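Local coordinates for nitrogenase molybdenum-iron protein beta chain (Clostridium pasteurianum, PDB 4WES), which forms, with the alpha chain, the molybdenum-iron component of nitrogenase, which reduces dinitrogen to ammonium, and shares an [8Fe-7S] cluster with that chain, at residues 172-177 and 196-201; 237-242 and 260-265. All blocks are in the same frame, centred on the assembly; numbering follows the deposited sequence. Where two conformers were deposited one is given.

Contact 1: residues 172-177 and 196-201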
ATOM      1  N   ILE B 172       6.336 -27.424 -24.032  1.00 14.82           N
ATOM      2  CA  ILE B 172       4.933 -27.154 -23.813  1.00 14.47           C
ATOM      3  C   ILE B 172       4.686 -25.675 -24.214  1.00 13.69           C
ATOM      4  O   ILE B 172       5.420 -24.794 -23.791  1.00 14.13           O
ATOM      5  CB  ILE B 172       4.550 -27.358 -22.342  1.00 15.26           C
ATOM      6  CG1 ILE B 172       4.647 -28.855 -22.008  1.00 19.40           C
ATOM      7  CG2 ILE B 172       3.152 -26.818 -22.027  1.00 14.88           C
ATOM      8  CD1 ILE B 172       4.361 -29.203 -20.571  1.00 21.48           C
ATOM      9  N   ASN B 173       3.678 -25.435 -25.059  1.00 13.55           N
ATOM     10  CA  ASN B 173       3.265 -24.058 -25.348  1.00 13.30           C
ATOM     11  C   ASN B 173       2.434 -23.544 -24.163  1.00 12.40           C
ATOM     12  O   ASN B 173       1.620 -24.308 -23.624  1.00 13.55           O
ATOM     13  CB  ASN B 173       2.395 -23.980 -26.582  1.00 13.53           C
ATOM     14  CG  ASN B 173       3.083 -24.484 -27.824  1.00 13.46           C
ATOM     15  OD1 ASN B 173       4.272 -24.268 -28.015  1.00 14.64           O
ATOM     16  ND2 ASN B 173       2.304 -25.148 -28.678  1.00 14.41           N
ATOM     17  N   VAL B 174       2.588 -22.285 -23.802  1.00 11.76           N
ATOM     18  CA  VAL B 174       1.721 -21.667 -22.825  1.00 11.40           C
ATOM     19  C   VAL B 174       1.195 -20.354 -23.380  1.00 11.37           C
ATOM     20  O   VAL B 174       1.979 -19.479 -23.741  1.00 12.18           O
ATOM     21  CB  VAL B 174       2.375 -21.532 -21.424  1.00 11.42           C
ATOM     22  CG1 VAL B 174       3.695 -20.781 -21.464  1.00 13.00           C
ATOM     23  CG2 VAL B 174       1.394 -20.912 -20.429  1.00 13.04           C
ATOM     24  N   ILE B 175      -0.128 -20.252 -23.452  1.00 11.08           N
ATOM     25  CA  ILE B 175      -0.778 -19.006 -23.824  1.00 10.99           C
ATOM     26  C   ILE B 175      -1.282 -18.432 -22.500  1.00 11.04           C
ATOM     27  O   ILE B 175      -2.143 -19.027 -21.867  1.00 11.01           O
ATOM     28  CB  ILE B 175      -1.923 -19.215 -24.831  1.00 11.00           C
ATOM     29  CG1 ILE B 175      -1.421 -19.917 -26.095  1.00 12.27           C
ATOM     30  CG2 ILE B 175      -2.583 -17.901 -25.150  1.00 10.94           C
ATOM     31  CD1 ILE B 175      -2.541 -20.385 -27.024  1.00 13.60           C
ATOM     32  N   PRO B 176      -0.689 -17.308 -22.048  1.00 10.53           N
ATOM     33  CA  PRO B 176      -0.879 -16.876 -20.672  1.00 11.21           C
ATOM     34  C   PRO B 176      -2.154 -16.065 -20.429  1.00 10.36           C
ATOM     35  O   PRO B 176      -2.409 -15.658 -19.304  1.00 11.27           O
ATOM     36  CB  PRO B 176       0.359 -16.037 -20.414  1.00 12.10           C
ATOM     37  CG  PRO B 176       0.622 -15.402 -21.739  1.00 10.79           C
ATOM     38  CD  PRO B 176       0.348 -16.515 -22.733  1.00 11.02           C
ATOM     39  N   GLY B 177      -2.886 -15.764 -21.490  1.00 10.24           N
ATOM     40  CA  GLY B 177      -4.043 -14.930 -21.410  1.00 10.17           C
ATOM     41  C   GLY B 177      -3.715 -13.443 -21.333  1.00 10.27           C
ATOM     42  O   GLY B 177      -2.573 -13.016 -21.500  1.00 10.59           O
ATOM     43  N   ILE B 196      10.855 -27.421 -17.063  1.00 14.53           N
ATOM     44  CA  ILE B 196      10.023 -27.773 -18.187  1.00 14.46           C
ATOM     45  C   ILE B 196      10.250 -26.794 -19.348  1.00 14.58           C
ATOM     46  O   ILE B 196       9.884 -25.631 -19.247  1.00 15.62           O
ATOM     47  CB  ILE B 196       8.533 -27.786 -17.795  1.00 13.87           C
ATOM     48  CG1 ILE B 196       8.305 -28.885 -16.775  1.00 14.37           C
ATOM     49  CG2 ILE B 196       7.621 -27.961 -19.004  1.00 14.37           C
ATOM     50  CD1 ILE B 196       6.945 -28.834 -16.094  1.00 14.65           C
ATOM     51  N   PRO B 197      10.800 -27.270 -20.470  1.00 15.05           N
ATOM     52  CA  PRO B 197      10.930 -26.410 -21.655  1.00 15.16           C
ATOM     53  C   PRO B 197       9.582 -25.959 -22.183  1.00 13.58           C
ATOM     54  O   PRO B 197       8.625 -26.752 -22.175  1.00 14.67           O
ATOM     55  CB  PRO B 197      11.665 -27.308 -22.673  1.00 18.79           C
ATOM     56  CG  PRO B 197      12.429 -28.278 -21.802  1.00 19.31           C
ATOM     57  CD  PRO B 197      11.523 -28.542 -20.632  1.00 17.07           C
ATOM     58  N   TYR B 198       9.519 -24.720 -22.678  1.00 13.99           N
ATOM     59  CA  TYR B 198       8.243 -24.129 -23.045  1.00 13.27           C
ATOM     60  C   TYR B 198       8.436 -23.060 -24.115  1.00 12.42           C
ATOM     61  O   TYR B 198       9.552 -22.569 -24.336  1.00 13.90           O
ATOM     62  CB  TYR B 198       7.542 -23.498 -21.796  1.00 14.09           C
ATOM     63  CG  TYR B 198       8.325 -22.321 -21.257  1.00 12.94           C
ATOM     64  CD1 TYR B 198       9.413 -22.490 -20.432  1.00 13.30           C
ATOM     65  CD2 TYR B 198       8.039 -21.039 -21.694  1.00 13.63           C
ATOM     66  CE1 TYR B 198      10.162 -21.399 -20.008  1.00 13.91           C
ATOM     67  CE2 TYR B 198       8.775 -19.968 -21.291  1.00 14.49           C
ATOM     68  CZ  TYR B 198       9.853 -20.141 -20.457  1.00 14.50           C
ATOM     69  OH  TYR B 198      10.616 -19.062 -20.080  1.00 16.21           O
ATOM     70  N   ILE B 199       7.314 -22.707 -24.744  1.00 12.34           N
ATOM     71  CA  ILE B 199       7.223 -21.531 -25.595  1.00 12.07           C
ATOM     72  C   ILE B 199       6.026 -20.746 -25.056  1.00 12.53           C
ATOM     73  O   ILE B 199       4.911 -21.267 -25.077  1.00 13.02           O
ATOM     74  CB  ILE B 199       6.959 -21.833 -27.085  1.00 13.41           C
ATOM     75  CG1 ILE B 199       8.095 -22.690 -27.671  1.00 14.86           C
ATOM     76  CG2 ILE B 199       6.825 -20.529 -27.852  1.00 13.66           C
ATOM     77  CD1 ILE B 199       7.742 -23.289 -29.014  1.00 14.52           C
ATOM     78  N   MET B 200       6.232 -19.534 -24.548  1.00 12.23           N
ATOM     79  CA  MET B 200       5.132 -18.667 -24.144  1.00 11.14           C
ATOM     80  C   MET B 200       4.789 -17.724 -25.276  1.00 10.85           C
ATOM     81  O   MET B 200       5.694 -17.121 -25.845  1.00 12.39           O
ATOM     82  CB  MET B 200       5.498 -17.858 -22.906  1.00 11.80           C
ATOM     83  CG  MET B 200       4.376 -16.915 -22.469  1.00 11.02           C
ATOM     84  SD  MET B 200       4.709 -15.996 -20.982  1.00 12.37           S
ATOM     85  CE  MET B 200       4.407 -17.278 -19.803  1.00 12.67           C
ATOM     86  N   PHE B 201       3.504 -17.587 -25.594  1.00 11.10           N
ATOM     87  CA  PHE B 201       3.117 -16.558 -26.523  1.00 10.86           C
ATOM     88  C   PHE B 201       1.674 -16.123 -26.277  1.00 10.76           C
ATOM     89  O   PHE B 201       0.827 -16.957 -25.918  1.00 10.75           O
ATOM     90  CB  PHE B 201       3.285 -17.027 -27.973  1.00 12.62           C
ATOM     91  CG  PHE B 201       2.258 -17.980 -28.458  1.00 12.78           C
ATOM     92  CD1 PHE B 201       2.351 -19.343 -28.140  1.00 14.40           C
ATOM     93  CD2 PHE B 201       1.289 -17.585 -29.358  1.00 14.03           C
ATOM     94  CE1 PHE B 201       1.429 -20.252 -28.611  1.00 15.31           C
ATOM     95  CE2 PHE B 201       0.366 -18.504 -29.858  1.00 16.15           C
ATOM     96  CZ  PHE B 201       0.452 -19.833 -29.485  1.00 17.11           C
TER

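Contact 2: residues 237-242 and 260-265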
ATOM      1  N   LEU B 237       2.139 -30.105 -26.247  1.00 15.88           N
ATOM      2  CA  LEU B 237       0.919 -29.738 -25.541  1.00 15.51           C
ATOM      3  C   LEU B 237       0.877 -28.226 -25.508  1.00 13.82           C
ATOM      4  O   LEU B 237       1.934 -27.582 -25.433  1.00 15.74           O
ATOM      5  CB  LEU B 237       0.948 -30.279 -24.100  1.00 17.08           C
ATOM      6  CG  LEU B 237      -0.237 -29.990 -23.187  1.00 16.82           C
ATOM      7  CD1 LEU B 237      -1.509 -30.641 -23.678  1.00 18.06           C
ATOM      8  CD2 LEU B 237       0.075 -30.389 -21.755  1.00 18.41           C
ATOM      9  N   THR B 238      -0.341 -27.665 -25.508  1.00 13.06           N
ATOM     10  CA  THR B 238      -0.561 -26.254 -25.221  1.00 12.67           C
ATOM     11  C   THR B 238      -1.381 -26.138 -23.939  1.00 13.49           C
ATOM     12  O   THR B 238      -2.433 -26.749 -23.832  1.00 14.45           O
ATOM     13  CB  THR B 238      -1.309 -25.567 -26.384  1.00 13.36           C
ATOM     14  OG1 THR B 238      -0.563 -25.698 -27.602  1.00 14.14           O
ATOM     15  CG2 THR B 238      -1.576 -24.103 -26.065  1.00 13.85           C
ATOM     16  N   LEU B 239      -0.903 -25.320 -23.007  1.00 12.67           N
ATOM     17  CA  LEU B 239      -1.716 -24.927 -21.848  1.00 12.37           C
ATOM     18  C   LEU B 239      -2.343 -23.577 -22.146  1.00 11.88           C
ATOM     19  O   LEU B 239      -1.643 -22.589 -22.425  1.00 12.95           O
ATOM     20  CB  LEU B 239      -0.873 -24.851 -20.584  1.00 13.92           C
ATOM     21  CG  LEU B 239      -0.279 -26.186 -20.123  1.00 16.85           C
ATOM     22  CD1 LEU B 239       0.484 -26.063 -18.819  1.00 18.94           C
ATOM     23  CD2 LEU B 239      -1.350 -27.268 -20.010  1.00 17.71           C
ATOM     24  N   SER B 240      -3.680 -23.550 -22.115  1.00 12.11           N
ATOM     25  CA  SER B 240      -4.461 -22.331 -22.359  1.00 11.63           C
ATOM     26  C   SER B 240      -4.864 -21.766 -21.005  1.00 11.16           C
ATOM     27  O   SER B 240      -5.688 -22.371 -20.322  1.00 12.08           O
ATOM     28  CB  SER B 240      -5.704 -22.742 -23.162  1.00 12.86           C
ATOM     29  OG  SER B 240      -6.517 -21.612 -23.346  1.00 14.02           O
ATOM     30  N   LEU B 241      -4.255 -20.649 -20.596  1.00 10.48           N
ATOM     31  CA  LEU B 241      -4.539 -20.087 -19.289  1.00 11.19           C
ATOM     32  C   LEU B 241      -5.587 -19.009 -19.447  1.00 10.71           C
ATOM     33  O   LEU B 241      -5.306 -17.937 -20.011  1.00 10.82           O
ATOM     34  CB  LEU B 241      -3.298 -19.502 -18.654  1.00 10.93           C
ATOM     35  CG  LEU B 241      -2.080 -20.417 -18.519  1.00 12.10           C
ATOM     36  CD1 LEU B 241      -0.989 -19.773 -17.695  1.00 13.23           C
ATOM     37  CD2 LEU B 241      -2.389 -21.790 -17.964  1.00 14.17           C
ATOM     38  N   GLY B 242      -6.790 -19.280 -18.961  1.00 10.78           N
ATOM     39  CA  GLY B 242      -7.899 -18.336 -19.097  1.00 11.23           C
ATOM     40  C   GLY B 242      -8.623 -18.601 -20.402  1.00 11.02           C
ATOM     41  O   GLY B 242      -8.185 -18.200 -21.457  1.00 12.16           O
ATOM     42  N   PRO B 260      -2.264 -31.092 -28.951  1.00 16.17           N
ATOM     43  CA  PRO B 260      -3.384 -31.097 -28.005  1.00 14.99           C
ATOM     44  C   PRO B 260      -3.304 -29.946 -27.021  1.00 16.39           C
ATOM     45  O   PRO B 260      -2.226 -29.364 -26.834  1.00 14.81           O
ATOM     46  CB  PRO B 260      -3.241 -32.420 -27.248  1.00 18.29           C
ATOM     47  CG  PRO B 260      -1.876 -32.885 -27.524  1.00 23.20           C
ATOM     48  CD  PRO B 260      -1.330 -32.192 -28.705  1.00 17.10           C
ATOM     49  N   PHE B 261      -4.427 -29.605 -26.396  1.00 15.69           N
ATOM     50  CA  PHE B 261      -4.405 -28.535 -25.424  1.00 15.01           C
ATOM     51  C   PHE B 261      -5.180 -28.906 -24.189  1.00 15.69           C
ATOM     52  O   PHE B 261      -6.045 -29.773 -24.203  1.00 17.86           O
ATOM     53  CB  PHE B 261      -4.903 -27.211 -26.031  1.00 16.17           C
ATOM     54  CG  PHE B 261      -6.385 -27.145 -26.251  1.00 16.39           C
ATOM     55  CD1 PHE B 261      -6.969 -27.745 -27.353  1.00 18.84           C
ATOM     56  CD2 PHE B 261      -7.199 -26.479 -25.344  1.00 19.32           C
ATOM     57  CE1 PHE B 261      -8.323 -27.664 -27.552  1.00 23.72           C
ATOM     58  CE2 PHE B 261      -8.559 -26.408 -25.535  1.00 23.48           C
ATOM     59  CZ  PHE B 261      -9.118 -27.007 -26.634  1.00 26.58           C
ATOM     60  N   LYS B 262      -4.880 -28.173 -23.119  1.00 15.19           N
ATOM     61  CA  LYS B 262      -5.619 -28.236 -21.862  1.00 15.44           C
ATOM     62  C   LYS B 262      -5.940 -26.818 -21.413  1.00 14.02           C
ATOM     63  O   LYS B 262      -5.060 -25.960 -21.420  1.00 15.36           O
ATOM     64  CB  LYS B 262      -4.764 -28.937 -20.814  1.00 18.66           C
ATOM     65  CG  LYS B 262      -5.364 -29.164 -19.449  1.00 24.59           C
ATOM     66  CD  LYS B 262      -4.540 -30.175 -18.663  1.00 34.57           C
ATOM     67  CE  LYS B 262      -5.058 -30.373 -17.237  1.00 62.62           C
ATOM     68  NZ  LYS B 262      -6.536 -30.580 -17.148  1.00 80.61           N
ATOM     69  N   THR B 263      -7.179 -26.591 -20.996  1.00 14.26           N
ATOM     70  CA  THR B 263      -7.608 -25.298 -20.522  0.52 12.39           C
ATOM     71  C   THR B 263      -7.492 -25.268 -19.003  1.00 13.65           C
ATOM     72  O   THR B 263      -7.913 -26.204 -18.330  1.00 15.53           O
ATOM     73  CB  THR B 263      -9.053 -25.037 -20.946  0.52 11.31           C
ATOM     74  OG1 THR B 263      -9.126 -25.038 -22.371  0.52 11.75           O
ATOM     75  CG2 THR B 263      -9.563 -23.682 -20.400  0.52 12.51           C
ATOM     76  N   LEU B 264      -6.946 -24.173 -18.476  1.00 11.66           N
ATOM     77  CA  LEU B 264      -6.758 -23.956 -17.048  1.00 11.21           C
ATOM     78  C   LEU B 264      -7.272 -22.576 -16.696  1.00 10.92           C
ATOM     79  O   LEU B 264      -7.333 -21.680 -17.553  1.00 12.73           O
ATOM     80  CB  LEU B 264      -5.270 -24.027 -16.697  1.00 12.06           C
ATOM     81  CG  LEU B 264      -4.606 -25.394 -16.878  1.00 14.62           C
ATOM     82  CD1 LEU B 264      -3.089 -25.253 -16.830  1.00 14.48           C
ATOM     83  CD2 LEU B 264      -5.102 -26.391 -15.830  1.00 18.48           C
ATOM     84  N   ARG B 265      -7.658 -22.388 -15.447  1.00 11.62           N
ATOM     85  CA  ARG B 265      -7.926 -21.050 -14.962  1.00 12.18           C
ATOM     86  C   ARG B 265      -6.635 -20.225 -14.923  1.00 12.17           C
ATOM     87  O   ARG B 265      -5.532 -20.754 -14.710  1.00 12.65           O
ATOM     88  CB  ARG B 265      -8.455 -21.146 -13.567  1.00 15.02           C
ATOM     89  CG  ARG B 265      -9.886 -21.472 -13.530  1.00 16.54           C
ATOM     90  CD  ARG B 265     -10.429 -21.327 -12.102  1.00 18.66           C
ATOM     91  NE  ARG B 265     -11.810 -21.588 -12.227  1.00 18.33           N
ATOM     92  CZ  ARG B 265     -12.625 -21.867 -11.254  1.00 14.78           C
ATOM     93  NH1 ARG B 265     -12.179 -21.980 -10.019  1.00 16.15           N
ATOM     94  NH2 ARG B 265     -13.890 -22.072 -11.534  1.00 17.60           N
TER

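Contact 1: residues 172-177 and 196-201
Ile175 and Phe201 lie side by side where strands 172-175 and 198-200 run out, the isoleucine CG1 resting over one face of the phenyl ring, 4.1 Å from its centroid and shifted toward the rim. Phe201 CG sits between its own backbone N and carbonyl carbon (chi1 75°), and the ring, though CB points away from strand 172-175, comes back to it in this CH-pi contact. Asn173 CB meets the edge of the same ring, and helix 146-161 packs on it through Val154, Ile157 and Val158. On the face bearing Ile172, Val174 and Met200, the CG1 branch of Val174 fits into the bend of the methionine, 3.7 Å from CB and 3.9 Å from CE; the turn at chi3 (-77°) carries CE back toward the valine. Ile172 CD1 abuts Ile196 CG2 at 3.8 Å. The backbones form a parallel pair within a beta-alpha-beta unit whose crossover is helix 181-193. Val174 bonds in both directions, N to Ile199 O (2.8 Å) and O to Phe201 N (3.1 Å). Amid this apolar packing, Asn173 OD1 lies against Ile199 CD1 yet bonds Ser235 OG, while ND2 bonds Thr232 O and Thr238 OG1, so this buried amide is satisfied from outside the pair.

Contact 2: residues 237-242 and 260-265
Pro260 immediately precedes strand 261-264, the second strand of a parallel beta-alpha-beta unit, linked to strand 237-241 by helix 243-257; its O accepts Thr238 N at 2.9 Å, while Leu237 CD1 packs against the same oxygen at 3.5 Å. At Phe261, CB sits 3.3 Å from Thr238 O. CG lies between the backbone N and the carbonyl carbon (chi1 74°), and the ring beyond it leads away from strand 237-241 and touches Lys251 and Glu254 of the crossover helix. Lys262 makes two backbone bonds, N to Thr238 O and O to Ser240 N, the latter almost straight at 176°. Its CB lies 3.9 Å from Leu239 CD2, and the two side chains run next to each other before the amine leads off. Thr263 stands beside Ser240 on the opposite face; Ser240 OG bonds Asp247 OD1 of helix 243-257, and Thr263 OG1 does so in the conformer given, though a second was deposited. Leu264 is on the face of Leu239 and Leu241, its CD1 touching Leu239 CD2 and, more closely, Leu241 CD2 at 3.7 Å; its O accepts Gly242 N, at the N-cap of helix 243-257, at 2.8 Å. Arg265, whose CB points away from strand 237-241, forms a salt bridge from NH2 to Glu353 OE1.

How the contacts relate
Contacts 1 and 2 flank the centre of one four-stranded parallel sheet, ordered 198-200, 172-175, 237-241, 261-264. Strands 172-175 and 237-241 join them through probable hydrogen bonds from Asn173 N to Leu237 O and from Leu239 N to Asn173 O, reinforced by Val174 CG2 against Leu241 CD1. Helix 270-284 packs on side chains of both contacts. Contact 1 is largely buried and owes its character to an aromatic ring, a methionine and branched aliphatics; contact 2 is partly buried, combining a leucine cluster with hydroxyls and charged side chains toward its outer strand. Both lie away from the iron sites and the [8Fe-7S] cluster.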